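Local coordinates for protein bifunctional enzyme cysn/cysc (Mycobacterium tuberculosis, PDB 4BZP) that catalyses the ATP-dependent phosphorylation of adenylyl sulfate (APS) at its 3'-hydroxyl, the kinase step of sulfate activation, at residues 2-7 and 102-107; 34-39 and 79-84; 108-113 and 146-151. All blocks are in the same frame, centred on the assembly; numbering follows the deposited sequence.

Contact 1: 2-7 and 102-107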
loop_
_atom_site.group_PDB
_atom_site.type_symbol
_atom_site.label_atom_id
_atom_site.label_comp_id
_atom_site.label_asym_id
_atom_site.label_seq_id
_atom_site.Cartn_x
_atom_site.Cartn_y
_atom_site.Cartn_z
ATOM N N PRO A 2 1.059 -17.190 -6.080
ATOM C CA PRO A 2 1.724 -17.597 -4.840
ATOM C C PRO A 2 0.787 -17.535 -3.634
ATOM O O PRO A 2 -0.139 -16.713 -3.619
ATOM C CB PRO A 2 2.857 -16.570 -4.690
ATOM C CG PRO A 2 3.183 -16.182 -6.094
ATOM C CD PRO A 2 1.874 -16.233 -6.853
ATOM N N PRO A 3 1.021 -18.393 -2.631
ATOM C CA PRO A 3 0.182 -18.385 -1.429
ATOM C C PRO A 3 0.134 -17.005 -0.717
ATOM O O PRO A 3 1.117 -16.261 -0.750
ATOM C CB PRO A 3 0.861 -19.417 -0.511
ATOM C CG PRO A 3 1.696 -20.277 -1.403
ATOM C CD PRO A 3 2.116 -19.389 -2.532
ATOM N N ARG A 4 -1.018 -16.694 -0.128
ATOM C CA ARG A 4 -1.161 -15.539 0.754
ATOM C C ARG A 4 -0.119 -15.529 1.857
ATOM O O ARG A 4 0.253 -16.560 2.444
ATOM C CB ARG A 4 -2.538 -15.556 1.439
ATOM C CG ARG A 4 -3.643 -14.891 0.646
ATOM C CD ARG A 4 -4.976 -15.266 1.284
ATOM N NE ARG A 4 -6.091 -14.680 0.575
ATOM C CZ ARG A 4 -7.373 -14.886 0.877
ATOM N NH1 ARG A 4 -7.732 -15.666 1.922
ATOM N NH2 ARG A 4 -8.302 -14.305 0.111
ATOM N N GLY A 5 0.370 -14.321 2.110
ATOM C CA GLY A 5 1.243 -14.066 3.233
ATOM C C GLY A 5 0.439 -13.848 4.524
ATOM O O GLY A 5 -0.729 -14.202 4.621
ATOM N N LYS A 6 1.091 -13.253 5.470
ATOM C CA LYS A 6 0.581 -13.093 6.820
ATOM C C LYS A 6 1.180 -11.832 7.354
ATOM O O LYS A 6 2.200 -11.342 6.831
ATOM C CB LYS A 6 1.087 -14.231 7.705
ATOM C CG LYS A 6 0.858 -15.637 7.191
ATOM C CD LYS A 6 1.355 -16.710 8.093
ATOM C CE LYS A 6 1.127 -18.080 7.416
ATOM N NZ LYS A 6 1.861 -19.100 8.211
ATOM N N THR A 7 0.603 -11.335 8.454
ATOM C CA THR A 7 1.122 -10.141 9.129
ATOM C C THR A 7 1.476 -10.355 10.579
ATOM O O THR A 7 0.683 -10.909 11.342
ATOM C CB THR A 7 0.122 -8.963 9.041
ATOM O OG1 THR A 7 -0.039 -8.629 7.642
ATOM C CG2 THR A 7 0.569 -7.716 9.821
ATOM N N ALA A 102 -10.162 -9.710 5.439
ATOM C CA ALA A 102 -9.463 -10.069 4.207
ATOM C C ALA A 102 -9.015 -11.509 4.111
ATOM O O ALA A 102 -8.401 -11.907 3.083
ATOM C CB ALA A 102 -8.270 -9.162 4.060
ATOM N N GLY A 103 -9.220 -12.302 5.143
ATOM C CA GLY A 103 -8.707 -13.616 5.090
ATOM C C GLY A 103 -7.246 -13.840 5.379
ATOM O O GLY A 103 -6.709 -14.885 5.068
ATOM N N ILE A 104 -6.598 -12.857 6.011
ATOM C CA ILE A 104 -5.151 -12.901 6.187
ATOM C C ILE A 104 -4.791 -13.171 7.646
ATOM O O ILE A 104 -5.295 -12.456 8.524
ATOM C CB ILE A 104 -4.476 -11.559 5.771
ATOM C CG1 ILE A 104 -4.751 -11.293 4.288
ATOM C CG2 ILE A 104 -2.972 -11.562 6.009
ATOM C CD1 ILE A 104 -4.209 -12.310 3.315
ATOM N N ASP A 105 -3.917 -14.134 7.905
ATOM C CA ASP A 105 -3.428 -14.422 9.256
ATOM C C ASP A 105 -2.737 -13.195 9.856
ATOM O O ASP A 105 -1.983 -12.488 9.188
ATOM C CB ASP A 105 -2.407 -15.548 9.226
ATOM C CG ASP A 105 -3.012 -16.924 9.033
ATOM O OD1 ASP A 105 -4.238 -17.109 8.978
ATOM O OD2 ASP A 105 -2.170 -17.836 8.969
ATOM N N PHE A 106 -2.988 -12.959 11.139
ATOM C CA PHE A 106 -2.512 -11.805 11.862
ATOM C C PHE A 106 -2.049 -12.247 13.223
ATOM O O PHE A 106 -2.771 -12.983 13.928
ATOM C CB PHE A 106 -3.670 -10.798 11.996
ATOM C CG PHE A 106 -3.376 -9.528 12.781
ATOM C CD1 PHE A 106 -3.511 -9.483 14.167
ATOM C CD2 PHE A 106 -3.010 -8.378 12.117
ATOM C CE1 PHE A 106 -3.232 -8.336 14.859
ATOM C CE2 PHE A 106 -2.798 -7.194 12.819
ATOM C CZ PHE A 106 -2.923 -7.169 14.182
ATOM N N PHE A 107 -0.870 -11.788 13.616
ATOM C CA PHE A 107 -0.302 -12.103 14.922
ATOM C C PHE A 107 0.047 -10.823 15.639
ATOM O O PHE A 107 0.782 -10.004 15.118
ATOM C CB PHE A 107 0.928 -12.973 14.763
ATOM C CG PHE A 107 0.703 -14.218 13.985
ATOM C CD1 PHE A 107 0.286 -15.353 14.611
ATOM C CD2 PHE A 107 0.909 -14.226 12.607
ATOM C CE1 PHE A 107 0.083 -16.524 13.879
ATOM C CE2 PHE A 107 0.690 -15.381 11.874
ATOM C CZ PHE A 107 0.281 -16.517 12.519
HETATM O O HOH W 1 -2.747 -15.514 5.754
HETATM O O HOH W 2 0.156 -19.189 10.358
#

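Contact 2: 34-39 and 79-84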
loop_
_atom_site.group_PDB
_atom_site.type_symbol
_atom_site.label_atom_id
_atom_site.label_comp_id
_atom_site.label_asym_id
_atom_site.label_seq_id
_atom_site.Cartn_x
_atom_site.Cartn_y
_atom_site.Cartn_z
ATOM N N ILE A 34 12.191 -16.484 1.465
ATOM C CA ILE A 34 10.792 -16.256 1.811
ATOM C C ILE A 34 10.642 -14.747 1.781
ATOM O O ILE A 34 11.460 -14.030 2.365
ATOM C CB ILE A 34 10.447 -16.781 3.228
ATOM C CG1 ILE A 34 10.527 -18.327 3.203
ATOM C CG2 ILE A 34 9.121 -16.262 3.713
ATOM C CD1 ILE A 34 10.361 -18.940 4.566
ATOM N N SER A 35 9.619 -14.289 1.083
ATOM C CA SER A 35 9.404 -12.892 0.890
ATOM C C SER A 35 8.907 -12.352 2.230
ATOM O O SER A 35 7.936 -12.848 2.773
ATOM C CB SER A 35 8.343 -12.661 -0.164
ATOM O OG SER A 35 8.433 -11.347 -0.650
ATOM N N ALA A 36 9.693 -11.472 2.799
ATOM C CA ALA A 36 9.292 -10.725 4.001
ATOM C C ALA A 36 9.522 -9.274 3.751
ATOM O O ALA A 36 10.381 -8.901 2.930
ATOM C CB ALA A 36 10.086 -11.241 5.196
ATOM N N TYR A 37 8.775 -8.439 4.460
ATOM C CA TYR A 37 8.850 -7.012 4.276
ATOM C C TYR A 37 8.512 -6.307 5.555
ATOM O O TYR A 37 7.465 -6.567 6.136
ATOM C CB TYR A 37 7.822 -6.603 3.227
ATOM C CG TYR A 37 7.910 -5.153 2.839
ATOM C CD1 TYR A 37 8.842 -4.729 1.897
ATOM C CD2 TYR A 37 7.093 -4.211 3.425
ATOM C CE1 TYR A 37 8.919 -3.386 1.534
ATOM C CE2 TYR A 37 7.178 -2.895 3.100
ATOM C CZ TYR A 37 8.062 -2.500 2.133
ATOM O OH TYR A 37 8.134 -1.191 1.795
ATOM N N VAL A 38 9.377 -5.390 5.946
ATOM C CA VAL A 38 9.166 -4.572 7.136
ATOM C C VAL A 38 8.464 -3.315 6.719
ATOM O O VAL A 38 9.018 -2.504 5.948
ATOM C CB VAL A 38 10.478 -4.243 7.887
ATOM C CG1 VAL A 38 10.191 -3.313 9.060
ATOM C CG2 VAL A 38 11.145 -5.522 8.347
ATOM N N LEU A 39 7.228 -3.161 7.163
ATOM C CA LEU A 39 6.376 -2.039 6.862
ATOM C C LEU A 39 6.371 -1.095 8.042
ATOM O O LEU A 39 5.727 -1.350 9.073
ATOM C CB LEU A 39 4.979 -2.566 6.537
ATOM C CG LEU A 39 3.956 -1.476 6.195
ATOM C CD1 LEU A 39 4.296 -0.827 4.888
ATOM C CD2 LEU A 39 2.561 -2.061 6.173
ATOM N N LEU A 79 5.361 -11.870 3.826
ATOM C CA LEU A 79 5.304 -11.939 5.260
ATOM C C LEU A 79 5.601 -10.532 5.734
ATOM O O LEU A 79 6.714 -10.053 5.603
ATOM C CB LEU A 79 6.300 -12.957 5.806
ATOM C CG LEU A 79 6.211 -13.282 7.307
ATOM C CD1 LEU A 79 6.720 -12.166 8.183
ATOM C CD2 LEU A 79 4.803 -13.677 7.703
ATOM N N VAL A 80 4.577 -9.859 6.244
ATOM C CA VAL A 80 4.645 -8.433 6.590
ATOM C C VAL A 80 4.932 -8.261 8.080
ATOM O O VAL A 80 4.279 -8.904 8.890
ATOM C CB VAL A 80 3.358 -7.691 6.228
ATOM C CG1 VAL A 80 3.478 -6.180 6.447
ATOM C CG2 VAL A 80 2.991 -7.948 4.757
ATOM N N LEU A 81 5.878 -7.420 8.409
ATOM C CA LEU A 81 6.308 -7.175 9.795
ATOM C C LEU A 81 6.087 -5.718 10.074
ATOM O O LEU A 81 6.665 -4.858 9.358
ATOM C CB LEU A 81 7.770 -7.529 9.930
ATOM C CG LEU A 81 8.058 -8.998 9.619
ATOM C CD1 LEU A 81 9.392 -9.231 8.947
ATOM C CD2 LEU A 81 7.984 -9.818 10.898
ATOM N N VAL A 82 5.250 -5.383 11.052
ATOM C CA VAL A 82 4.852 -3.982 11.310
ATOM C C VAL A 82 5.302 -3.597 12.697
ATOM O O VAL A 82 4.665 -3.966 13.707
ATOM C CB VAL A 82 3.345 -3.829 11.203
ATOM C CG1 VAL A 82 2.956 -2.356 11.378
ATOM C CG2 VAL A 82 2.844 -4.365 9.885
ATOM N N PRO A 83 6.407 -2.819 12.787
ATOM C CA PRO A 83 6.922 -2.450 14.100
ATOM C C PRO A 83 6.439 -1.130 14.661
ATOM O O PRO A 83 7.284 -0.340 15.197
ATOM C CB PRO A 83 8.411 -2.388 13.843
ATOM C CG PRO A 83 8.520 -1.892 12.450
ATOM C CD PRO A 83 7.392 -2.548 11.721
ATOM N N ALA A 84 5.143 -0.983 14.791
ATOM C CA ALA A 84 4.551 0.257 15.320
ATOM C C ALA A 84 4.269 0.127 16.799
ATOM O O ALA A 84 4.040 -0.970 17.324
ATOM C CB ALA A 84 3.298 0.604 14.549
#

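Contact 3: 108-113 and 146-151. With EDO (1,2-ethanediol), chain F; EDO (1,2-ethanediol), chain G.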
loop_
_atom_site.group_PDB
_atom_site.type_symbol
_atom_site.label_atom_id
_atom_site.label_comp_id
_atom_site.label_asym_id
_atom_site.label_seq_id
_atom_site.Cartn_x
_atom_site.Cartn_y
_atom_site.Cartn_z
ATOM N N GLU A 108 -0.444 -10.673 16.859
ATOM C CA GLU A 108 -0.146 -9.550 17.756
ATOM C C GLU A 108 1.050 -9.981 18.599
ATOM O O GLU A 108 0.925 -10.915 19.424
ATOM C CB GLU A 108 -1.353 -9.124 18.652
ATOM C CG GLU A 108 -1.021 -7.903 19.553
ATOM C CD GLU A 108 -1.980 -7.611 20.693
ATOM O OE1 GLU A 108 -2.208 -8.534 21.442
ATOM O OE2 GLU A 108 -2.495 -6.480 20.864
ATOM N N VAL A 109 2.170 -9.325 18.437
ATOM C CA VAL A 109 3.405 -9.648 19.141
ATOM C C VAL A 109 3.754 -8.501 20.049
ATOM O O VAL A 109 3.974 -7.356 19.613
ATOM C CB VAL A 109 4.531 -9.953 18.187
ATOM C CG1 VAL A 109 5.812 -10.180 18.975
ATOM C CG2 VAL A 109 4.185 -11.165 17.324
ATOM N N PHE A 110 3.742 -8.727 21.368
ATOM C CA PHE A 110 4.015 -7.716 22.371
ATOM C C PHE A 110 5.464 -7.736 22.822
ATOM O O PHE A 110 5.908 -8.741 23.397
ATOM C CB PHE A 110 3.084 -7.973 23.543
ATOM C CG PHE A 110 3.220 -7.030 24.718
ATOM C CD1 PHE A 110 3.693 -5.747 24.609
ATOM C CD2 PHE A 110 2.790 -7.468 25.980
ATOM C CE1 PHE A 110 3.803 -4.950 25.722
ATOM C CE2 PHE A 110 2.846 -6.630 27.099
ATOM C CZ PHE A 110 3.362 -5.373 26.951
ATOM N N CYS A 111 6.205 -6.662 22.528
ATOM C CA CYS A 111 7.561 -6.490 23.011
ATOM C C CYS A 111 7.446 -5.909 24.386
ATOM O O CYS A 111 7.396 -4.674 24.577
ATOM C CB CYS A 111 8.338 -5.568 22.061
ATOM S SG CYS A 111 8.592 -6.342 20.430
ATOM N N ASP A 112 7.384 -6.785 25.367
ATOM C CA ASP A 112 7.149 -6.436 26.787
ATOM C C ASP A 112 8.436 -6.152 27.515
ATOM O O ASP A 112 8.960 -6.976 28.280
ATOM C CB ASP A 112 6.364 -7.507 27.504
ATOM C CG ASP A 112 5.896 -7.078 28.914
ATOM O OD1 ASP A 112 6.054 -5.897 29.274
ATOM O OD2 ASP A 112 5.300 -7.975 29.575
ATOM N N THR A 113 8.980 -4.973 27.241
ATOM C CA THR A 113 10.160 -4.434 27.922
ATOM C C THR A 113 9.711 -3.254 28.760
ATOM O O THR A 113 9.013 -2.369 28.240
ATOM C CB THR A 113 11.204 -4.013 26.844
ATOM O OG1 THR A 113 11.609 -5.165 26.060
ATOM C CG2 THR A 113 12.436 -3.390 27.476
ATOM N N GLN A 146 -1.507 0.944 26.481
ATOM C CA GLN A 146 -2.484 -0.053 26.976
ATOM C C GLN A 146 -1.889 -1.425 26.679
ATOM O O GLN A 146 -1.824 -1.829 25.498
ATOM C CB GLN A 146 -3.815 0.150 26.283
ATOM C CG GLN A 146 -4.417 1.522 26.604
ATOM C CD GLN A 146 -5.744 1.766 25.974
ATOM O OE1 GLN A 146 -6.159 1.118 24.998
ATOM N NE2 GLN A 146 -6.466 2.742 26.540
ATOM N N ARG A 147 -1.503 -2.157 27.688
ATOM C CA ARG A 147 -0.763 -3.405 27.485
ATOM C C ARG A 147 -1.702 -4.437 26.879
ATOM O O ARG A 147 -2.811 -4.562 27.293
ATOM C CB ARG A 147 -0.265 -3.953 28.811
ATOM C CG ARG A 147 0.860 -3.159 29.375
ATOM C CD ARG A 147 1.143 -3.575 30.841
ATOM N NE ARG A 147 1.504 -4.982 30.967
ATOM C CZ ARG A 147 2.710 -5.503 30.744
ATOM N NH1 ARG A 147 3.710 -4.742 30.420
ATOM N NH2 ARG A 147 2.886 -6.810 30.877
ATOM N N PRO A 148 -1.233 -5.200 25.881
ATOM C CA PRO A 148 -2.007 -6.284 25.329
ATOM C C PRO A 148 -2.382 -7.352 26.380
ATOM O O PRO A 148 -1.534 -7.757 27.145
ATOM C CB PRO A 148 -1.029 -6.886 24.334
ATOM C CG PRO A 148 -0.173 -5.788 23.895
ATOM C CD PRO A 148 -0.028 -4.908 25.095
ATOM N N LYS A 149 -3.660 -7.683 26.409
ATOM C CA LYS A 149 -4.172 -8.710 27.344
ATOM C C LYS A 149 -4.087 -10.118 26.807
ATOM O O LYS A 149 -3.953 -11.063 27.588
ATOM C CB LYS A 149 -5.596 -8.393 27.779
ATOM C CG LYS A 149 -5.692 -7.031 28.475
ATOM C CD LYS A 149 -4.731 -6.738 29.628
ATOM C CE LYS A 149 -4.949 -5.309 30.208
ATOM N NZ LYS A 149 -4.259 -5.159 31.514
ATOM N N ASN A 150 -4.114 -10.247 25.481
ATOM C CA ASN A 150 -4.152 -11.570 24.841
ATOM C C ASN A 150 -3.232 -11.638 23.606
ATOM O O ASN A 150 -3.706 -11.949 22.546
ATOM C CB ASN A 150 -5.598 -11.918 24.436
ATOM C CG ASN A 150 -6.510 -12.048 25.637
ATOM O OD1 ASN A 150 -6.381 -12.998 26.381
ATOM N ND2 ASN A 150 -7.408 -11.065 25.855
ATOM N N PRO A 151 -1.987 -11.164 23.736
ATOM C CA PRO A 151 -1.162 -11.233 22.534
ATOM C C PRO A 151 -0.878 -12.653 22.077
ATOM O O PRO A 151 -0.928 -13.582 22.892
ATOM C CB PRO A 151 0.153 -10.554 22.978
ATOM C CG PRO A 151 0.234 -10.894 24.470
ATOM C CD PRO A 151 -1.190 -10.865 24.939
HETATM C C1 EDO F . 5.915 -2.082 28.979
HETATM O O1 EDO F . 6.446 -3.172 28.262
HETATM C C2 EDO F . 4.545 -1.939 28.395
HETATM O O2 EDO F . 3.682 -2.201 29.464
HETATM C C1 EDO G . 3.061 -15.537 25.414
HETATM O O1 EDO G . 4.163 -15.661 24.549
HETATM C C2 EDO G . 1.730 -15.623 24.722
HETATM O O2 EDO G . 1.336 -14.295 24.468
HETATM O O HOH W 3 -4.171 -8.601 23.242
#

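Contact 1: 2-7 and 102-107
Thr7 pairs with Phe106 where strands 6-11 and 106-111 start to run side by side in the parallel sheet of this P-loop kinase fold. As in any parallel bridge, one residue makes both bonds, to the two neighbours of its partner. Thr7 N donates to Asp105 O (2.9 Å), and Thr7 O accepts from Phe107 N (2.9 Å), the donor lying nearly along the carbonyl axis.

Two residues earlier, where Asp105 N would bond Gly5 O directly in a continued parallel pairing, a water stands between them. It donates to Gly5 O at 2.7 Å and accepts from Asp105 N at 2.8 Å. A second water bridges the side chains with the roles exchanged. Lys6 and Asp105 lie alongside each other and point the same way, but Lys6 NZ stays 4.3 Å from Asp105 OD2, beyond a salt bridge. The water accepts from Lys6 NZ at 2.7 Å and donates to Asp105 OD2 at 3.0 Å; Lys6 NZ also makes a weak hydrogen bond to Leu172 O. Lysine suits this partly exposed place near the start of the strand because its extended methylenes can pass the rim of the Phe107 ring while the amine reaches water.

Thr7 is buried, yet its hydroxyl is satisfied. With OG1 beside the backbone N (chi1 -63°), it hydrogen-bonds to His99 NE2, on the helix that Phe106 also packs against.

That helix, 89-101, ends in a Schellman motif at Gly103, whose positive phi (79°) would press a side chain against the preceding carbonyl. The Arg4 guanidinium lies beside Gly103, with Ala102 O over one face toward the rim, and Arg4 NE forms a long, weak ion pair with Asp75. The extended arginine chain crosses Ile104, Arg4 CD resting 3.7 Å from Ile104 CD1.

Contact 2: 34-39 and 79-84
The parallel pairing of Ala36, Tyr37 and Val38 with Leu79, Val80 and Leu81 joins the two strands of a beta-alpha-beta crossover, whose main connecting helix is 56-75. Strand 36-38 is an outermost strand of the chain's sheet, and the two strand axes run 19° apart. Leu79 is held through both its backbone polar atoms: Leu79 N donates to Ser35 O at 2.9 Å, and Leu79 O accepts from Tyr37 N at 2.9 Å. The alternation continues as Leu81 N donates to Tyr37 O (2.9 Å) and Leu39 N to Leu81 O (2.8 Å).

Proline ends the series. In the same pattern residue 83 would be the donor to Leu39 O, but Pro83 has no N-H, and its CD sits 3.3 Å from that oxygen instead. The pyrrolidine ring meets Val38 at about a right angle, Val38 CG1 lying 3.9 Å from Pro83 CD. This branch is anti to the backbone N (chi1 176°). The other, Val38 CG2, touches the tip of the neighbouring leucine, 4.1 Å from Leu81 CD1. A beta-branched valine suits the place: its two methyls meet Pro83 and Leu81 separately. Next to Val80, which shares its face with Tyr37, Leu39 CB packs on Val80 CG1 at 3.9 Å.

The Pro83 ring also touches the P-loop, near bound ADP. Ala36, Val38, Leu79 and Leu81 face helix 18-31, meeting Leu29, Met23 and Val25, and Glu26 of that helix accepts a hydrogen bond from Val38 N. Tyr37, Leu39 and Val80 lie against helix 56-75 through Leu73 and Leu66; Tyr37 and Leu39 also pack on Cys76 and Leu72 of the second subunit, while strand 6-11 flanks Val80 and Val82 with backbone hydrogen bonds.

Contact 3: 108-113 and 146-151
Glu108 and Pro151 bring the two backbones nearest, their CA atoms 5.2 Å apart, where strand 106-111 meets the irregular loop 146-151, and side chains make the contact. Glu108 OE1 accepts from a water that takes the Asn150 N-H, while Glu108 OE2 is held by a salt bridge to Arg92. Phe110 is sandwiched: Pro148 CD stands over the ring centre in a CH-pi contact, 3.6 Å from the centroid, with Asp112 CB over the opposite face nearer the rim. Proline suits this place, its compact ring offering C-H groups. The far edge of Phe110 meets a face of the Arg147 guanidinium, the two planes 69° apart. In the P-loop kinase fold this is the C-terminal end of a parallel strand, and Thr113 OG1 hydrogen-bonds to Ser16 O of the P-loop. There Arg147, its chain bent at chi3 (60°), grips Asp112 end-on. Arg147 NH1 reaches Asp112 OD1 at 2.9 Å and Arg147 NH2 reaches Asp112 OD2 at 3.0 Å, both from above the carboxylate plane. Asp112 OD2 also has a salt bridge with Arg154.

Overall arrangement
All three contacts build on one parallel sheet. Contact 2 is the buried one, nested along the chain inside the loop closed by contact 1, and its chemistry is regular strand pairing with aliphatic packing. Contact 1 joins the central strand 6-11 to strand 106-111 at the N-terminal ends of these strands, so direct bonds there give way to water bridges and charged side chains. The two touch through neighbouring strands, Lys6 O probably accepting from Val80 N. Contact 3 continues strand 106-111, about 20 Å from contact 1 between centres; partly buried like contact 1, it sets a strand against a loop, so side chains replace backbone pairing.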